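Long-range contacts in Xaa-Pro Dipeptidase (Alteromonas macleodii, PDB 2QS8), which probably cleaves C-terminal residues from dipeptides or peptides as a metal-dependent amidohydrolase, and holds a methionine in its active site: residues L10-G14 against F44-N48; N35-I40 against I375-A381; A133-I137 against I404-L408; W338-V342 against I394-E398. All coordinates share one frame. Numbering follows the deposited sequence.

Contact 1 of 4, residues L10-G14 against F44-N48; sequences LIHAG and FISSN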
loop_
_atom_site.group_PDB
_atom_site.type_symbol
_atom_site.label_atom_id
_atom_site.label_comp_id
_atom_site.label_asym_id
_atom_site.label_seq_id
_atom_site.Cartn_x
_atom_site.Cartn_y
_atom_site.Cartn_z
ATOM N N LEU A 10 -7.373 -1.114 59.813
ATOM C CA LEU A 10 -6.266 -1.883 60.358
ATOM C C LEU A 10 -6.458 -3.359 60.063
ATOM O O LEU A 10 -7.539 -3.899 60.264
ATOM C CB LEU A 10 -6.162 -1.700 61.878
ATOM C CG LEU A 10 -5.157 -2.658 62.533
ATOM C CD1 LEU A 10 -3.727 -2.213 62.202
ATOM C CD2 LEU A 10 -5.378 -2.692 64.044
ATOM N N ILE A 11 -5.400 -4.006 59.593
ATOM C CA ILE A 11 -5.456 -5.429 59.296
ATOM C C ILE A 11 -4.390 -6.170 60.098
ATOM O O ILE A 11 -3.214 -5.794 60.083
ATOM C CB ILE A 11 -5.212 -5.715 57.793
ATOM C CG1 ILE A 11 -6.330 -5.105 56.951
ATOM C CG2 ILE A 11 -5.137 -7.211 57.549
ATOM C CD1 ILE A 11 -6.137 -5.315 55.467
ATOM N N HIS A 12 -4.817 -7.213 60.803
ATOM C CA HIS A 12 -3.914 -8.049 61.583
ATOM C C HIS A 12 -3.667 -9.278 60.730
ATOM O O HIS A 12 -4.558 -10.114 60.550
ATOM C CB HIS A 12 -4.560 -8.456 62.909
ATOM C CG HIS A 12 -4.442 -7.426 63.989
ATOM N ND1 HIS A 12 -5.126 -7.526 65.183
ATOM C CD2 HIS A 12 -3.701 -6.295 64.072
ATOM C CE1 HIS A 12 -4.810 -6.500 65.953
ATOM N NE2 HIS A 12 -3.949 -5.738 65.302
ATOM N N ALA A 13 -2.463 -9.384 60.190
ATOM C CA ALA A 13 -2.130 -10.517 59.351
ATOM C C ALA A 13 -1.320 -11.589 60.088
ATOM O O ALA A 13 -0.191 -11.343 60.523
ATOM C CB ALA A 13 -1.376 -10.041 58.117
ATOM N N GLY A 14 -1.915 -12.775 60.217
ATOM C CA GLY A 14 -1.252 -13.882 60.879
ATOM C C GLY A 14 0.099 -14.068 60.238
ATOM O O GLY A 14 1.132 -14.059 60.913
ATOM N N PHE A 44 0.646 -7.209 66.528
ATOM C CA PHE A 44 -0.746 -6.811 66.371
ATOM C C PHE A 44 -1.004 -5.584 67.232
ATOM O O PHE A 44 -1.233 -5.704 68.431
ATOM C CB PHE A 44 -1.671 -7.961 66.792
ATOM C CG PHE A 44 -1.546 -9.200 65.930
ATOM C CD1 PHE A 44 -1.808 -10.456 66.463
ATOM C CD2 PHE A 44 -1.163 -9.111 64.594
ATOM C CE1 PHE A 44 -1.690 -11.609 65.684
ATOM C CE2 PHE A 44 -1.047 -10.259 63.809
ATOM C CZ PHE A 44 -1.306 -11.511 64.357
ATOM N N ILE A 45 -0.958 -4.404 66.621
ATOM C CA ILE A 45 -1.192 -3.170 67.353
ATOM C C ILE A 45 -2.659 -3.035 67.720
ATOM O O ILE A 45 -3.513 -3.719 67.159
ATOM C CB ILE A 45 -0.754 -1.929 66.545
ATOM C CG1 ILE A 45 -1.503 -1.865 65.211
ATOM C CG2 ILE A 45 0.745 -1.969 66.313
ATOM C CD1 ILE A 45 -1.191 -0.597 64.415
ATOM N N SER A 46 -2.949 -2.149 68.667
ATOM C CA SER A 46 -4.314 -1.940 69.127
ATOM C C SER A 46 -5.238 -1.516 67.992
ATOM O O SER A 46 -4.846 -0.727 67.133
ATOM C CB SER A 46 -4.330 -0.889 70.236
ATOM O OG SER A 46 -3.473 -1.262 71.301
ATOM N N SER A 47 -6.467 -2.022 68.007
ATOM C CA SER A 47 -7.439 -1.712 66.965
ATOM C C SER A 47 -8.606 -0.841 67.421
ATOM O O SER A 47 -9.357 -0.326 66.597
ATOM C CB SER A 47 -7.995 -3.012 66.382
ATOM O OG SER A 47 -8.757 -3.716 67.347
ATOM N N ASN A 48 -8.752 -0.676 68.728
ATOM C CA ASN A 48 -9.838 0.113 69.309
ATOM C C ASN A 48 -9.957 1.536 68.765
ATOM O O ASN A 48 -11.022 2.149 68.838
ATOM C CB ASN A 48 -9.662 0.177 70.823
ATOM C CG ASN A 48 -9.378 -1.182 71.431
ATOM O OD1 ASN A 48 -10.242 -2.064 71.453
ATOM N ND2 ASN A 48 -8.153 -1.364 71.920
#

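Contact 2 of 4, residues N35-I40 against I375-A381; sequences NIISDI and IESGKLA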
loop_
_atom_site.group_PDB
_atom_site.type_symbol
_atom_site.label_atom_id
_atom_site.label_comp_id
_atom_site.label_asym_id
_atom_site.label_seq_id
_atom_site.Cartn_x
_atom_site.Cartn_y
_atom_site.Cartn_z
ATOM N N ASN A 35 -7.009 4.498 49.386
ATOM C CA ASN A 35 -6.644 3.390 48.509
ATOM C C ASN A 35 -5.150 3.084 48.642
ATOM O O ASN A 35 -4.577 2.352 47.833
ATOM C CB ASN A 35 -6.988 3.739 47.059
ATOM C CG ASN A 35 -6.170 4.902 46.527
ATOM O OD1 ASN A 35 -5.547 5.648 47.285
ATOM N ND2 ASN A 35 -6.176 5.067 45.213
ATOM N N ILE A 36 -4.536 3.641 49.683
ATOM C CA ILE A 36 -3.106 3.465 49.929
ATOM C C ILE A 36 -2.755 2.707 51.207
ATOM O O ILE A 36 -3.465 2.779 52.206
ATOM C CB ILE A 36 -2.403 4.848 50.000
ATOM C CG1 ILE A 36 -2.642 5.624 48.707
ATOM C CG2 ILE A 36 -0.904 4.679 50.233
ATOM C CD1 ILE A 36 -2.098 4.931 47.471
ATOM N N ILE A 37 -1.643 1.982 51.162
ATOM C CA ILE A 37 -1.136 1.272 52.326
ATOM C C ILE A 37 -0.267 2.340 52.998
ATOM O O ILE A 37 0.816 2.654 52.515
ATOM C CB ILE A 37 -0.264 0.066 51.914
ATOM C CG1 ILE A 37 -1.121 -0.970 51.187
ATOM C CG2 ILE A 37 0.398 -0.548 53.132
ATOM C CD1 ILE A 37 -0.330 -2.114 50.595
ATOM N N SER A 38 -0.762 2.912 54.094
ATOM C CA SER A 38 -0.044 3.975 54.799
ATOM C C SER A 38 1.020 3.531 55.799
ATOM O O SER A 38 1.930 4.291 56.115
ATOM C CB SER A 38 -1.038 4.893 55.509
ATOM O OG SER A 38 -1.828 4.167 56.425
ATOM N N ASP A 39 0.921 2.312 56.310
ATOM C CA ASP A 39 1.920 1.875 57.266
ATOM C C ASP A 39 1.949 0.364 57.477
ATOM O O ASP A 39 0.985 -0.338 57.186
ATOM C CB ASP A 39 1.695 2.584 58.601
ATOM C CG ASP A 39 2.975 2.758 59.396
ATOM O OD1 ASP A 39 2.877 3.171 60.573
ATOM O OD2 ASP A 39 4.071 2.492 58.852
ATOM N N ILE A 40 3.074 -0.122 57.989
ATOM C CA ILE A 40 3.261 -1.543 58.246
ATOM C C ILE A 40 4.076 -1.681 59.518
ATOM O O ILE A 40 5.276 -1.420 59.523
ATOM C CB ILE A 40 4.030 -2.223 57.091
ATOM C CG1 ILE A 40 3.284 -2.002 55.773
ATOM C CG2 ILE A 40 4.199 -3.709 57.377
ATOM C CD1 ILE A 40 4.057 -2.439 54.566
ATOM N N ILE A 375 3.184 -5.562 49.200
ATOM C CA ILE A 375 2.561 -4.909 50.339
ATOM C C ILE A 375 3.660 -4.096 51.009
ATOM O O ILE A 375 4.425 -4.596 51.834
ATOM C CB ILE A 375 1.942 -5.938 51.279
ATOM C CG1 ILE A 375 0.886 -6.737 50.495
ATOM C CG2 ILE A 375 1.321 -5.240 52.478
ATOM C CD1 ILE A 375 0.189 -7.826 51.271
ATOM N N GLU A 376 3.734 -2.834 50.602
ATOM C CA GLU A 376 4.739 -1.897 51.071
ATOM C C GLU A 376 4.080 -0.540 51.245
ATOM O O GLU A 376 3.146 -0.197 50.515
ATOM C CB GLU A 376 5.854 -1.791 50.025
ATOM C CG GLU A 376 7.259 -2.060 50.546
ATOM C CD GLU A 376 8.228 -2.493 49.442
ATOM O OE1 GLU A 376 9.433 -2.648 49.737
ATOM O OE2 GLU A 376 7.789 -2.690 48.287
ATOM N N SER A 377 4.570 0.231 52.208
ATOM C CA SER A 377 4.024 1.554 52.477
ATOM C C SER A 377 4.093 2.441 51.236
ATOM O O SER A 377 5.131 2.524 50.575
ATOM C CB SER A 377 4.799 2.218 53.623
ATOM O OG SER A 377 4.770 1.420 54.796
ATOM N N GLY A 378 2.982 3.106 50.931
ATOM C CA GLY A 378 2.934 3.974 49.774
ATOM C C GLY A 378 2.207 3.370 48.583
ATOM O O GLY A 378 1.523 4.080 47.849
ATOM N N LYS A 379 2.336 2.061 48.387
ATOM C CA LYS A 379 1.678 1.401 47.259
ATOM C C LYS A 379 0.170 1.306 47.415
ATOM O O LYS A 379 -0.358 1.524 48.503
ATOM C CB LYS A 379 2.259 0.003 47.042
ATOM C CG LYS A 379 3.649 0.025 46.432
ATOM C CD LYS A 379 4.028 -1.327 45.859
ATOM C CE LYS A 379 5.375 -1.267 45.153
ATOM N NZ LYS A 379 5.748 -2.579 44.550
ATOM N N LEU A 380 -0.518 0.992 46.323
ATOM C CA LEU A 380 -1.971 0.864 46.344
ATOM C C LEU A 380 -2.394 -0.349 47.166
ATOM O O LEU A 380 -1.728 -1.394 47.158
ATOM C CB LEU A 380 -2.516 0.757 44.912
ATOM C CG LEU A 380 -2.348 2.003 44.022
ATOM C CD1 LEU A 380 -2.809 1.706 42.592
ATOM C CD2 LEU A 380 -3.154 3.158 44.598
ATOM N N ALA A 381 -3.509 -0.202 47.875
ATOM C CA ALA A 381 -4.039 -1.250 48.736
ATOM C C ALA A 381 -4.794 -2.375 48.023
ATOM O O ALA A 381 -6.027 -2.423 48.032
ATOM C CB ALA A 381 -4.928 -0.632 49.819
#

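Contact 3 of 4, residues A133-I137 against I404-L408; sequences AGPRI and IKDGL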
loop_
_atom_site.group_PDB
_atom_site.type_symbol
_atom_site.label_atom_id
_atom_site.label_comp_id
_atom_site.label_asym_id
_atom_site.label_seq_id
_atom_site.Cartn_x
_atom_site.Cartn_y
_atom_site.Cartn_z
ATOM N N ALA A 133 -18.035 -4.434 39.692
ATOM C CA ALA A 133 -16.813 -4.916 40.308
ATOM C C ALA A 133 -16.006 -5.820 39.375
ATOM O O ALA A 133 -16.560 -6.541 38.539
ATOM C CB ALA A 133 -17.146 -5.646 41.584
ATOM N N GLY A 134 -14.690 -5.767 39.536
ATOM C CA GLY A 134 -13.792 -6.565 38.720
ATOM C C GLY A 134 -12.343 -6.204 39.007
ATOM O O GLY A 134 -12.063 -5.345 39.835
ATOM N N PRO A 135 -11.394 -6.850 38.329
ATOM C CA PRO A 135 -9.980 -6.555 38.552
ATOM C C PRO A 135 -9.552 -5.333 37.751
ATOM O O PRO A 135 -10.337 -4.784 36.979
ATOM C CB PRO A 135 -9.302 -7.821 38.062
ATOM C CG PRO A 135 -10.137 -8.149 36.840
ATOM C CD PRO A 135 -11.560 -7.913 37.320
ATOM N N ARG A 136 -8.319 -4.890 37.956
ATOM C CA ARG A 136 -7.790 -3.767 37.188
ATOM C C ARG A 136 -7.442 -4.426 35.856
ATOM O O ARG A 136 -6.679 -5.393 35.823
ATOM C CB ARG A 136 -6.522 -3.202 37.831
ATOM C CG ARG A 136 -6.739 -2.509 39.164
ATOM C CD ARG A 136 -5.407 -2.157 39.831
ATOM N NE ARG A 136 -5.608 -1.771 41.225
ATOM C CZ ARG A 136 -6.097 -0.600 41.624
ATOM N NH1 ARG A 136 -6.437 0.327 40.737
ATOM N NH2 ARG A 136 -6.267 -0.362 42.912
ATOM N N ILE A 137 -8.008 -3.921 34.768
ATOM C CA ILE A 137 -7.757 -4.517 33.467
ATOM C C ILE A 137 -6.885 -3.686 32.542
ATOM O O ILE A 137 -7.094 -2.490 32.379
ATOM C CB ILE A 137 -9.079 -4.806 32.721
ATOM C CG1 ILE A 137 -9.954 -5.764 33.542
ATOM C CG2 ILE A 137 -8.777 -5.396 31.339
ATOM C CD1 ILE A 137 -11.300 -6.083 32.881
ATOM N N ILE A 404 -9.172 -7.450 48.626
ATOM C CA ILE A 404 -9.255 -6.008 48.819
ATOM C C ILE A 404 -8.625 -5.340 47.611
ATOM O O ILE A 404 -7.526 -5.693 47.200
ATOM C CB ILE A 404 -8.498 -5.548 50.083
ATOM C CG1 ILE A 404 -9.107 -6.223 51.319
ATOM C CG2 ILE A 404 -8.586 -4.038 50.212
ATOM C CD1 ILE A 404 -8.373 -5.947 52.625
ATOM N N LYS A 405 -9.328 -4.376 47.040
ATOM C CA LYS A 405 -8.821 -3.681 45.870
ATOM C C LYS A 405 -9.025 -2.189 46.043
ATOM O O LYS A 405 -10.133 -1.734 46.318
ATOM C CB LYS A 405 -9.558 -4.159 44.621
ATOM C CG LYS A 405 -9.189 -3.410 43.351
ATOM C CD LYS A 405 -10.314 -3.557 42.337
ATOM C CE LYS A 405 -10.120 -2.670 41.136
ATOM N NZ LYS A 405 -11.337 -2.697 40.294
ATOM N N ASP A 406 -7.937 -1.442 45.882
ATOM C CA ASP A 406 -7.953 0.004 46.028
ATOM C C ASP A 406 -8.443 0.408 47.420
ATOM O O ASP A 406 -9.186 1.378 47.575
ATOM C CB ASP A 406 -8.840 0.631 44.947
ATOM C CG ASP A 406 -8.337 1.987 44.492
ATOM O OD1 ASP A 406 -7.135 2.095 44.144
ATOM O OD2 ASP A 406 -9.143 2.942 44.470
ATOM N N GLY A 407 -8.020 -0.346 48.431
ATOM C CA GLY A 407 -8.416 -0.041 49.794
ATOM C C GLY A 407 -9.832 -0.435 50.174
ATOM O O GLY A 407 -10.275 -0.125 51.280
ATOM N N LEU A 408 -10.549 -1.104 49.270
ATOM C CA LEU A 408 -11.922 -1.536 49.556
ATOM C C LEU A 408 -12.039 -3.056 49.609
ATOM O O LEU A 408 -11.439 -3.770 48.803
ATOM C CB LEU A 408 -12.899 -0.968 48.523
ATOM C CG LEU A 408 -13.445 0.452 48.750
ATOM C CD1 LEU A 408 -12.313 1.457 48.922
ATOM C CD2 LEU A 408 -14.313 0.841 47.563
HETATM O O HOH W 1 -6.838 3.542 41.482
#

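Contact 4 of 4, residues W338-V342 against I394-E398; sequences WKEFV and ISVLE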
loop_
_atom_site.group_PDB
_atom_site.type_symbol
_atom_site.label_atom_id
_atom_site.label_comp_id
_atom_site.label_asym_id
_atom_site.label_seq_id
_atom_site.Cartn_x
_atom_site.Cartn_y
_atom_site.Cartn_z
ATOM N N TRP A 338 -5.525 -20.291 39.639
ATOM C CA TRP A 338 -4.621 -20.797 40.674
ATOM C C TRP A 338 -3.834 -22.056 40.301
ATOM O O TRP A 338 -2.691 -22.227 40.750
ATOM C CB TRP A 338 -5.388 -21.054 41.971
ATOM C CG TRP A 338 -6.437 -22.117 41.845
ATOM C CD1 TRP A 338 -7.732 -21.952 41.454
ATOM C CD2 TRP A 338 -6.266 -23.519 42.080
ATOM N NE1 TRP A 338 -8.383 -23.161 41.434
ATOM C CE2 TRP A 338 -7.508 -24.141 41.819
ATOM C CE3 TRP A 338 -5.188 -24.309 42.498
ATOM C CZ2 TRP A 338 -7.698 -25.520 41.947
ATOM C CZ3 TRP A 338 -5.374 -25.680 42.628
ATOM C CH2 TRP A 338 -6.625 -26.272 42.356
ATOM N N LYS A 339 -4.434 -22.931 39.491
ATOM C CA LYS A 339 -3.779 -24.171 39.081
ATOM C C LYS A 339 -2.417 -23.925 38.438
ATOM O O LYS A 339 -1.532 -24.786 38.500
ATOM C CB LYS A 339 -4.667 -24.946 38.108
ATOM C CG LYS A 339 -5.998 -25.349 38.700
ATOM C CD LYS A 339 -6.819 -26.146 37.704
ATOM C CE LYS A 339 -8.187 -26.495 38.262
ATOM N NZ LYS A 339 -8.941 -27.344 37.299
ATOM N N GLU A 340 -2.256 -22.755 37.820
ATOM C CA GLU A 340 -0.999 -22.388 37.181
ATOM C C GLU A 340 0.162 -22.425 38.190
ATOM O O GLU A 340 1.286 -22.797 37.840
ATOM C CB GLU A 340 -1.122 -20.990 36.563
ATOM C CG GLU A 340 0.083 -20.494 35.757
ATOM C CD GLU A 340 0.319 -21.268 34.461
ATOM O OE1 GLU A 340 -0.561 -22.060 34.056
ATOM O OE2 GLU A 340 1.393 -21.073 33.843
ATOM N N PHE A 341 -0.114 -22.030 39.432
ATOM C CA PHE A 341 0.891 -22.036 40.494
ATOM C C PHE A 341 1.370 -23.462 40.738
ATOM O O PHE A 341 2.571 -23.730 40.787
ATOM C CB PHE A 341 0.319 -21.486 41.805
ATOM C CG PHE A 341 0.120 -20.001 41.815
ATOM C CD1 PHE A 341 1.183 -19.138 41.588
ATOM C CD2 PHE A 341 -1.139 -19.463 42.048
ATOM C CE1 PHE A 341 0.984 -17.765 41.587
ATOM C CE2 PHE A 341 -1.345 -18.093 42.050
ATOM C CZ PHE A 341 -0.285 -17.243 41.819
ATOM N N VAL A 342 0.418 -24.377 40.892
ATOM C CA VAL A 342 0.750 -25.768 41.140
ATOM C C VAL A 342 1.592 -26.346 40.001
ATOM O O VAL A 342 2.488 -27.161 40.235
ATOM C CB VAL A 342 -0.523 -26.610 41.309
ATOM C CG1 VAL A 342 -0.149 -28.034 41.723
ATOM C CG2 VAL A 342 -1.444 -25.953 42.326
ATOM N N ILE A 394 1.035 -24.535 47.700
ATOM C CA ILE A 394 0.510 -23.431 46.917
ATOM C C ILE A 394 -0.889 -23.669 46.354
ATOM O O ILE A 394 -1.574 -22.717 45.979
ATOM C CB ILE A 394 1.489 -23.068 45.776
ATOM C CG1 ILE A 394 1.227 -21.640 45.301
ATOM C CG2 ILE A 394 1.340 -24.048 44.613
ATOM C CD1 ILE A 394 2.354 -21.073 44.457
ATOM N N SER A 395 -1.319 -24.930 46.303
ATOM C CA SER A 395 -2.655 -25.232 45.791
ATOM C C SER A 395 -3.718 -24.693 46.749
ATOM O O SER A 395 -4.906 -24.673 46.427
ATOM C CB SER A 395 -2.850 -26.742 45.603
ATOM O OG SER A 395 -2.963 -27.420 46.841
ATOM N N VAL A 396 -3.286 -24.255 47.926
ATOM C CA VAL A 396 -4.217 -23.715 48.902
ATOM C C VAL A 396 -4.774 -22.401 48.354
ATOM O O VAL A 396 -5.811 -21.913 48.809
ATOM C CB VAL A 396 -3.518 -23.468 50.278
ATOM C CG1 VAL A 396 -2.561 -22.290 50.187
ATOM C CG2 VAL A 396 -4.556 -23.224 51.352
ATOM N N LEU A 397 -4.087 -21.840 47.362
ATOM C CA LEU A 397 -4.514 -20.581 46.763
ATOM C C LEU A 397 -5.843 -20.696 46.025
ATOM O O LEU A 397 -6.374 -19.704 45.532
ATOM C CB LEU A 397 -3.425 -20.037 45.832
ATOM C CG LEU A 397 -2.245 -19.360 46.544
ATOM C CD1 LEU A 397 -1.166 -19.001 45.545
ATOM C CD2 LEU A 397 -2.732 -18.110 47.270
ATOM N N GLU A 398 -6.380 -21.911 45.952
ATOM C CA GLU A 398 -7.666 -22.124 45.305
ATOM C C GLU A 398 -8.755 -21.570 46.212
ATOM O O GLU A 398 -9.855 -21.260 45.763
ATOM C CB GLU A 398 -7.919 -23.621 45.066
ATOM C CG GLU A 398 -9.402 -23.973 44.904
ATOM C CD GLU A 398 -9.652 -25.445 44.643
ATOM O OE1 GLU A 398 -8.888 -26.288 45.161
ATOM O OE2 GLU A 398 -10.625 -25.762 43.927
#

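Contact 1 of 4, residues L10-G14 against F44-N48
One directed hydrogen bond joins L10-G14, on strand 9-16, to the loop F44-N48: NE2 of H12 donates to the carbonyl O of I45 at 2.8 Å. ND1 on the other side of the imidazole is hydrogen-bonded to the hydroxyl of Y53, on neighbouring strand 52-56, so both ring nitrogens have partners.

The same imidazole is also an aromatic surface. It lies over the F44 ring in an offset stack, centroids 4.7 Å apart and planes at 29°. CB of F44 sits squarely over the face of H12, 3.6 Å from the imidazole centroid, while CB of H12 approaches the F44 centroid off-centre at 4.3 Å. The rim of the phenyl reaches the backbone, CE2 of F44 being 3.6 Å from O of A13.

Apolar packing also holds the loop at L10, whose CD1 meets CD1 of I45 at 3.7 Å and whose CD2 meets CB of S47 at 3.5 Å; N of I45 bonds OG of S29.

Thus the connection between strands 36-42 and 52-56 packs on the N-terminal part of the sheet, about 33 Å from the chain's centre. H12, bonding by its ring edge and stacking by its face, supplies both polar and aromatic contact.

Contact 2 of 4, residues N35-I40 against I375-A381
Three short, nearly linear backbone bonds carry this contact. N of A381 donates to O of N35 (2.8 Å), N of I37 to O of K379 (3.0 Å), and N of G378 to O of I37 (2.7 Å). The first two flank the pair I36 and L380, CA atoms 4.6 Å apart, in the pattern of a non-hydrogen-bonded antiparallel pair. CA-H groups supplement them: CA of L380 lies 3.4 Å from O of N35.

The loop satisfies itself too, N of K379 bonding O of E376 at 3.2 Å to close a type II turn; at G378 the backbone angles call for glycine. NZ of K379 turns away to S374 OG and the carbonyls of E369 and L372, and E376 forms a salt bridge with K20. Beneath the polar framework, I37 packs on I375 and A381.

Across strand 36-42, S38 and D39 share V31 in a classic beta bulge. Here a strand from the N-terminal part is bridged by a C-terminal turn, as in the small composite beta domain that accompanies the barrel in many amidohydrolases.

Contact 3 of 4, residues A133-I137 against I404-L408
R136 and D406 form a salt bridge, NH2 of R136 donating to OD1 of D406 at 2.9 Å and almost in line (167°). The guanidinium has a second acid, D382, at NE. A water donates to OD1 of D406 (3.0 Å) and is weakly bonded to NH1 of R136 (3.3 Å), so it runs alongside the direct bridge. The other charged side chain, K405, is fully extended and delivers NZ to the carbonyl O of G134 at 2.8 Å.

D406 and G407 are the central residues of a type I' turn, K405 to L408, the tight reversal of a two-residue beta hairpin; N of K405 bonds O of L408 (2.8 Å) and N of L408 bonds O of K405 (3.0 Å). This hairpin, strands 400-405 and 408-411, thus meets the start of strand 136-139, which pairs in parallel with strand 107-112 of the TIM barrel.

Beyond the charges, CG of R136 touches CE of K405 at 3.9 Å, the two aliphatic shafts lying side by side, and K405 also rests on I127 and Y410.

Contact 4 of 4, residues W338-V342 against I394-E398
W338, beside helix 339-346, takes the p rotamer with chi2 near -88°, which presents the indole broadside to E398. CB of E398 stands over the six-membered ring, 3.5 Å from its centroid and 18° off the normal, a CH-pi contact. From there the E398 side chain, t at both chi1 and chi2, extends straight on past the indole. CZ3 of W338 reaches as far as CB of S395, 4.0 Å away.

One turn along, F341 (chi1 m) directs its ring at L397, which in its m,t rotamer places CD1 over the phenyl face, 3.9 Å from the centroid. I394, t at both torsions, stretches out so that CD1 lies 3.4 Å from CB of F341.

The partner segment is a 3-10 turn, closed by L397 N to I394 O (3.0 Å) and E398 N to S395 O (3.2 Å). Its three-residue repeat brings I394 and L397 onto one line facing the helix. It occurs between strands 383-386 and 400-405, so the contact fastens the connection of two sheet strands to a helix belonging to the amidohydrolase barrel.

V342, chi1 t, sets CG2 against CG2 of I394 (4.1 Å) and CB of S395 (3.7 Å). The p rotamer of S395 accompanies a hydrogen bond from its OG to D393, while I394 packs also on A354 and I355 of helix 351-357.

How the contacts relate
Contacts 1, 2 and 3 share one sheet. Contact 2 adjoins contact 1 in sequence, their centres about 15 Å apart, and has its centre about 14 Å from that of contact 3, with which it is continuous: O of A381 and N of G407, 2.9 Å apart, probably hydrogen-bond, and N35 packs on D406. Contact 1 meets contact 3 through CD1 of I11 and CD1 of I404, 3.7 Å apart. Contact 4 stands separate, its centre about 21 Å from that of contact 3, though nested within the loop contact 3 closes. Links toward the active site are indirect: P135 touches F72, next to metal ligand H71, and E340 bonds I278 and S279, between pocket residues T277 and A280.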